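Putative c-1-tetrahydrofolate synthase, cytoplasmic (PDB 4A26) probably interconverts one-carbon derivatives of tetrahydrofolate, acting as a homodimeric methylenetetrahydrofolate dehydrogenase and methenyltetrahydrofolate cyclohydrolase. Local coordinates at residues 161-172 with 207-218. Numbering follows the deposited sequence.
Sequences IEMAGKRAVVLG and YLRTADIVIAAM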
loop_
_atom_site.group_PDB
_atom_site.type_symbol
_atom_site.label_atom_id
_atom_site.label_comp_id
_atom_site.label_asym_id
_atom_site.label_seq_id
_atom_site.Cartn_x
_atom_site.Cartn_y
_atom_site.Cartn_z
ATOM N N ILE A 161 -6.115 -2.127 -23.568
ATOM C CA ILE A 161 -7.137 -1.560 -22.708
ATOM C C ILE A 161 -6.542 -0.414 -21.895
ATOM O O ILE A 161 -5.635 -0.620 -21.082
ATOM C CB ILE A 161 -7.753 -2.627 -21.783
ATOM C CG1 ILE A 161 -8.441 -3.707 -22.627
ATOM C CG2 ILE A 161 -8.746 -1.993 -20.822
ATOM C CD1 ILE A 161 -9.000 -4.860 -21.828
ATOM N N GLU A 162 -7.052 0.793 -22.149
ATOM C CA GLU A 162 -6.608 2.001 -21.461
ATOM C C GLU A 162 -6.972 1.927 -19.984
ATOM O O GLU A 162 -8.082 1.521 -19.631
ATOM C CB GLU A 162 -7.252 3.252 -22.085
ATOM C CG GLU A 162 -6.671 3.665 -23.444
ATOM C CD GLU A 162 -7.516 4.716 -24.181
ATOM O OE1 GLU A 162 -8.559 5.156 -23.645
ATOM O OE2 GLU A 162 -7.138 5.095 -25.311
ATOM N N MET A 163 -6.025 2.317 -19.133
ATOM C CA MET A 163 -6.249 2.455 -17.694
ATOM C C MET A 163 -6.254 3.928 -17.265
ATOM O O MET A 163 -7.155 4.357 -16.563
ATOM C CB MET A 163 -5.174 1.689 -16.928
ATOM C CG MET A 163 -5.438 0.204 -16.857
ATOM S SD MET A 163 -3.992 -0.737 -16.351
ATOM C CE MET A 163 -3.016 -0.646 -17.856
ATOM N N ALA A 164 -5.253 4.697 -17.688
ATOM C CA ALA A 164 -5.161 6.115 -17.319
ATOM C C ALA A 164 -6.433 6.889 -17.677
ATOM O O ALA A 164 -6.904 6.821 -18.811
ATOM C CB ALA A 164 -3.964 6.755 -17.987
ATOM N N GLY A 165 -6.980 7.616 -16.705
ATOM C CA GLY A 165 -8.173 8.438 -16.917
ATOM C C GLY A 165 -9.495 7.697 -16.798
ATOM O O GLY A 165 -10.569 8.285 -16.986
ATOM N N LYS A 166 -9.426 6.410 -16.468
ATOM C CA LYS A 166 -10.612 5.567 -16.411
ATOM C C LYS A 166 -11.054 5.331 -14.969
ATOM O O LYS A 166 -10.286 5.550 -14.028
ATOM C CB LYS A 166 -10.339 4.227 -17.099
ATOM C CG LYS A 166 -9.807 4.349 -18.532
ATOM C CD LYS A 166 -10.802 5.043 -19.455
ATOM C CE LYS A 166 -10.348 4.993 -20.900
ATOM N NZ LYS A 166 -11.426 5.426 -21.835
ATOM N N ARG A 167 -12.305 4.903 -14.809
ATOM C CA ARG A 167 -12.830 4.517 -13.511
ATOM C C ARG A 167 -12.693 3.004 -13.391
ATOM O O ARG A 167 -12.914 2.278 -14.357
ATOM C CB ARG A 167 -14.290 4.949 -13.371
ATOM C CG ARG A 167 -14.501 6.445 -13.589
ATOM C CD ARG A 167 -15.962 6.841 -13.725
ATOM N NE ARG A 167 -16.596 7.051 -12.426
ATOM C CZ ARG A 167 -17.686 7.795 -12.215
ATOM N NH1 ARG A 167 -18.298 8.426 -13.217
ATOM N NH2 ARG A 167 -18.171 7.914 -10.983
ATOM N N ALA A 168 -12.306 2.536 -12.208
ATOM C CA ALA A 168 -12.075 1.113 -11.976
ATOM C C ALA A 168 -12.677 0.677 -10.651
ATOM O O ALA A 168 -12.670 1.429 -9.673
ATOM C CB ALA A 168 -10.577 0.813 -11.992
ATOM N N VAL A 169 -13.190 -0.546 -10.624
ATOM C CA VAL A 169 -13.680 -1.145 -9.393
ATOM C C VAL A 169 -12.996 -2.489 -9.186
ATOM O O VAL A 169 -13.030 -3.343 -10.060
ATOM C CB VAL A 169 -15.203 -1.326 -9.425
ATOM C CG1 VAL A 169 -15.680 -2.081 -8.195
ATOM C CG2 VAL A 169 -15.889 0.032 -9.525
ATOM N N VAL A 170 -12.351 -2.647 -8.035
ATOM C CA VAL A 170 -11.767 -3.917 -7.637
ATOM C C VAL A 170 -12.695 -4.548 -6.616
ATOM O O VAL A 170 -12.837 -4.037 -5.504
ATOM C CB VAL A 170 -10.368 -3.736 -7.012
ATOM C CG1 VAL A 170 -9.784 -5.091 -6.608
ATOM C CG2 VAL A 170 -9.436 -3.008 -7.978
ATOM N N LEU A 171 -13.353 -5.636 -7.006
ATOM C CA LEU A 171 -14.185 -6.402 -6.088
ATOM C C LEU A 171 -13.283 -7.295 -5.247
ATOM O O LEU A 171 -12.783 -8.306 -5.726
ATOM C CB LEU A 171 -15.211 -7.250 -6.846
ATOM C CG LEU A 171 -16.170 -6.498 -7.773
ATOM C CD1 LEU A 171 -17.100 -7.477 -8.450
ATOM C CD2 LEU A 171 -16.967 -5.450 -7.027
ATOM N N GLY A 172 -13.069 -6.897 -3.994
ATOM C CA GLY A 172 -12.257 -7.671 -3.054
ATOM C C GLY A 172 -10.993 -6.937 -2.656
ATOM O O GLY A 172 -10.376 -6.265 -3.483
ATOM N N TYR A 207 -21.210 1.749 -7.967
ATOM C CA TYR A 207 -19.821 1.891 -8.402
ATOM C C TYR A 207 -19.570 1.186 -9.734
ATOM O O TYR A 207 -18.939 1.754 -10.629
ATOM C CB TYR A 207 -18.856 1.343 -7.349
ATOM C CG TYR A 207 -18.676 2.223 -6.129
ATOM C CD1 TYR A 207 -18.118 3.493 -6.237
ATOM C CD2 TYR A 207 -19.036 1.774 -4.865
ATOM C CE1 TYR A 207 -17.937 4.296 -5.119
ATOM C CE2 TYR A 207 -18.865 2.571 -3.742
ATOM C CZ TYR A 207 -18.315 3.830 -3.873
ATOM O OH TYR A 207 -18.140 4.620 -2.758
ATOM N N LEU A 208 -20.066 -0.045 -9.861
ATOM C CA LEU A 208 -19.907 -0.823 -11.101
ATOM C C LEU A 208 -20.591 -0.176 -12.309
ATOM O O LEU A 208 -20.148 -0.357 -13.442
ATOM C CB LEU A 208 -20.446 -2.252 -10.925
ATOM C CG LEU A 208 -19.534 -3.274 -10.249
ATOM C CD1 LEU A 208 -20.287 -4.569 -10.065
ATOM C CD2 LEU A 208 -18.267 -3.510 -11.058
ATOM N N ARG A 209 -21.669 0.570 -12.061
ATOM C CA ARG A 209 -22.444 1.215 -13.126
ATOM C C ARG A 209 -21.580 2.105 -14.023
ATOM O O ARG A 209 -21.855 2.232 -15.218
ATOM C CB ARG A 209 -23.586 2.042 -12.525
ATOM C CG ARG A 209 -24.572 2.600 -13.552
ATOM C CD ARG A 209 -25.727 3.366 -12.900
ATOM N NE ARG A 209 -25.269 4.416 -11.985
ATOM C CZ ARG A 209 -24.753 5.589 -12.361
ATOM N NH1 ARG A 209 -24.606 5.900 -13.651
ATOM N NH2 ARG A 209 -24.372 6.465 -11.435
ATOM N N THR A 210 -20.546 2.718 -13.449
ATOM C CA THR A 210 -19.666 3.618 -14.194
ATOM C C THR A 210 -18.240 3.077 -14.372
ATOM O O THR A 210 -17.367 3.798 -14.851
ATOM C CB THR A 210 -19.596 4.993 -13.509
ATOM O OG1 THR A 210 -18.914 4.870 -12.256
ATOM C CG2 THR A 210 -20.997 5.548 -13.275
ATOM N N ALA A 211 -18.019 1.811 -14.020
ATOM C CA ALA A 211 -16.678 1.219 -14.044
ATOM C C ALA A 211 -16.262 0.822 -15.452
ATOM O O ALA A 211 -16.834 -0.098 -16.042
ATOM C CB ALA A 211 -16.613 0.004 -13.131
ATOM N N ASP A 212 -15.254 1.515 -15.977
ATOM C CA ASP A 212 -14.664 1.181 -17.267
ATOM C C ASP A 212 -13.865 -0.115 -17.179
ATOM O O ASP A 212 -13.726 -0.847 -18.161
ATOM C CB ASP A 212 -13.773 2.325 -17.743
ATOM C CG ASP A 212 -14.565 3.578 -18.060
ATOM O OD1 ASP A 212 -15.392 3.528 -18.994
ATOM O OD2 ASP A 212 -14.372 4.606 -17.376
ATOM N N ILE A 213 -13.337 -0.386 -15.992
ATOM C CA ILE A 213 -12.599 -1.607 -15.717
ATOM C C ILE A 213 -13.211 -2.265 -14.475
ATOM O O ILE A 213 -13.701 -1.573 -13.578
ATOM C CB ILE A 213 -11.095 -1.294 -15.514
ATOM C CG1 ILE A 213 -10.520 -0.684 -16.808
ATOM C CG2 ILE A 213 -10.325 -2.544 -15.099
ATOM C CD1 ILE A 213 -9.052 -0.339 -16.754
ATOM N N VAL A 214 -13.217 -3.594 -14.440
ATOM C CA VAL A 214 -13.741 -4.334 -13.295
ATOM C C VAL A 214 -12.878 -5.554 -13.034
ATOM O O VAL A 214 -12.629 -6.359 -13.941
ATOM C CB VAL A 214 -15.185 -4.819 -13.519
ATOM C CG1 VAL A 214 -15.673 -5.579 -12.297
ATOM C CG2 VAL A 214 -16.113 -3.652 -13.832
ATOM N N ILE A 215 -12.430 -5.687 -11.787
ATOM C CA ILE A 215 -11.605 -6.810 -11.373
ATOM C C ILE A 215 -12.412 -7.604 -10.355
ATOM O O ILE A 215 -12.671 -7.124 -9.250
ATOM C CB ILE A 215 -10.265 -6.338 -10.762
ATOM C CG1 ILE A 215 -9.633 -5.229 -11.611
ATOM C CG2 ILE A 215 -9.289 -7.491 -10.657
ATOM C CD1 ILE A 215 -9.378 -5.625 -13.044
ATOM N N ALA A 216 -12.839 -8.800 -10.751
ATOM C CA ALA A 216 -13.639 -9.664 -9.890
ATOM C C ALA A 216 -12.728 -10.604 -9.103
ATOM O O ALA A 216 -12.245 -11.607 -9.637
ATOM C CB ALA A 216 -14.631 -10.450 -10.716
ATOM N N ALA A 217 -12.500 -10.268 -7.834
ATOM C CA ALA A 217 -11.556 -10.996 -6.989
ATOM C C ALA A 217 -12.135 -11.386 -5.633
ATOM O O ALA A 217 -11.382 -11.656 -4.700
ATOM C CB ALA A 217 -10.296 -10.162 -6.790
ATOM N N MET A 218 -13.459 -11.427 -5.512
ATOM C CA MET A 218 -14.087 -11.738 -4.222
ATOM C C MET A 218 -13.973 -13.220 -3.880
ATOM O O MET A 218 -13.806 -13.566 -2.715
ATOM C CB MET A 218 -15.558 -11.297 -4.194
ATOM C CG MET A 218 -15.750 -9.793 -4.074
ATOM S SD MET A 218 -16.122 -9.206 -2.405
ATOM C CE MET A 218 -14.857 -10.014 -1.416
#
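V169 and I215 belong to adjacent parallel strands, 167-171 and 213-216, inside the six-stranded sheet of the Rossmann-type NAD(P)-binding domain. I215 N donates a hydrogen bond to V169 O (3.0 Å) and I215 O accepts one from L171 N, so I215 bonds two residues of its neighbour, the pattern of parallel pairing. The beta-branched V169, I213, V214 and I215 suit extended backbone. On the face bearing V169 and L171, the V169 methyl CG2 packs on A211 CB at 3.7 Å, while CG1 meets L208 CD2; the small A211, just past helix 201-209, fits against the methyl, in keeping with close packing of the loop and helix end on the sheet. On the other face A168 touches I213, whose chain lies with CG1 anti to the carbonyl carbon (chi1 -62°) and extends until CD1 packs on M163 CG.

R167 can be followed outward from the strand. Its CB lies 3.6 Å from T210 O, CG skirts the same carbonyl, and CD lies alongside T210, 3.5 Å from its O. A bend at chi3 (85°) then turns the guanidinium flat beneath the T210 hydroxyl, OG1 standing 3.1 Å above the plane over its centre. NE and CZ lie under OG1 without a hydrogen bond to it, while NH1 comes nearest to T210 CB (3.7 Å). The charge is met across the dimer interface: NH2 forms a salt bridge with D206 of the second subunit, and the group makes a cation-pi contact with Y207 of that subunit. D212 lies just before strand 213-216, where its short carboxylate can reach two partners: OD1 is salt-bridged to K230, and OD2 accepts a weak bond from R167 N at 3.3 Å.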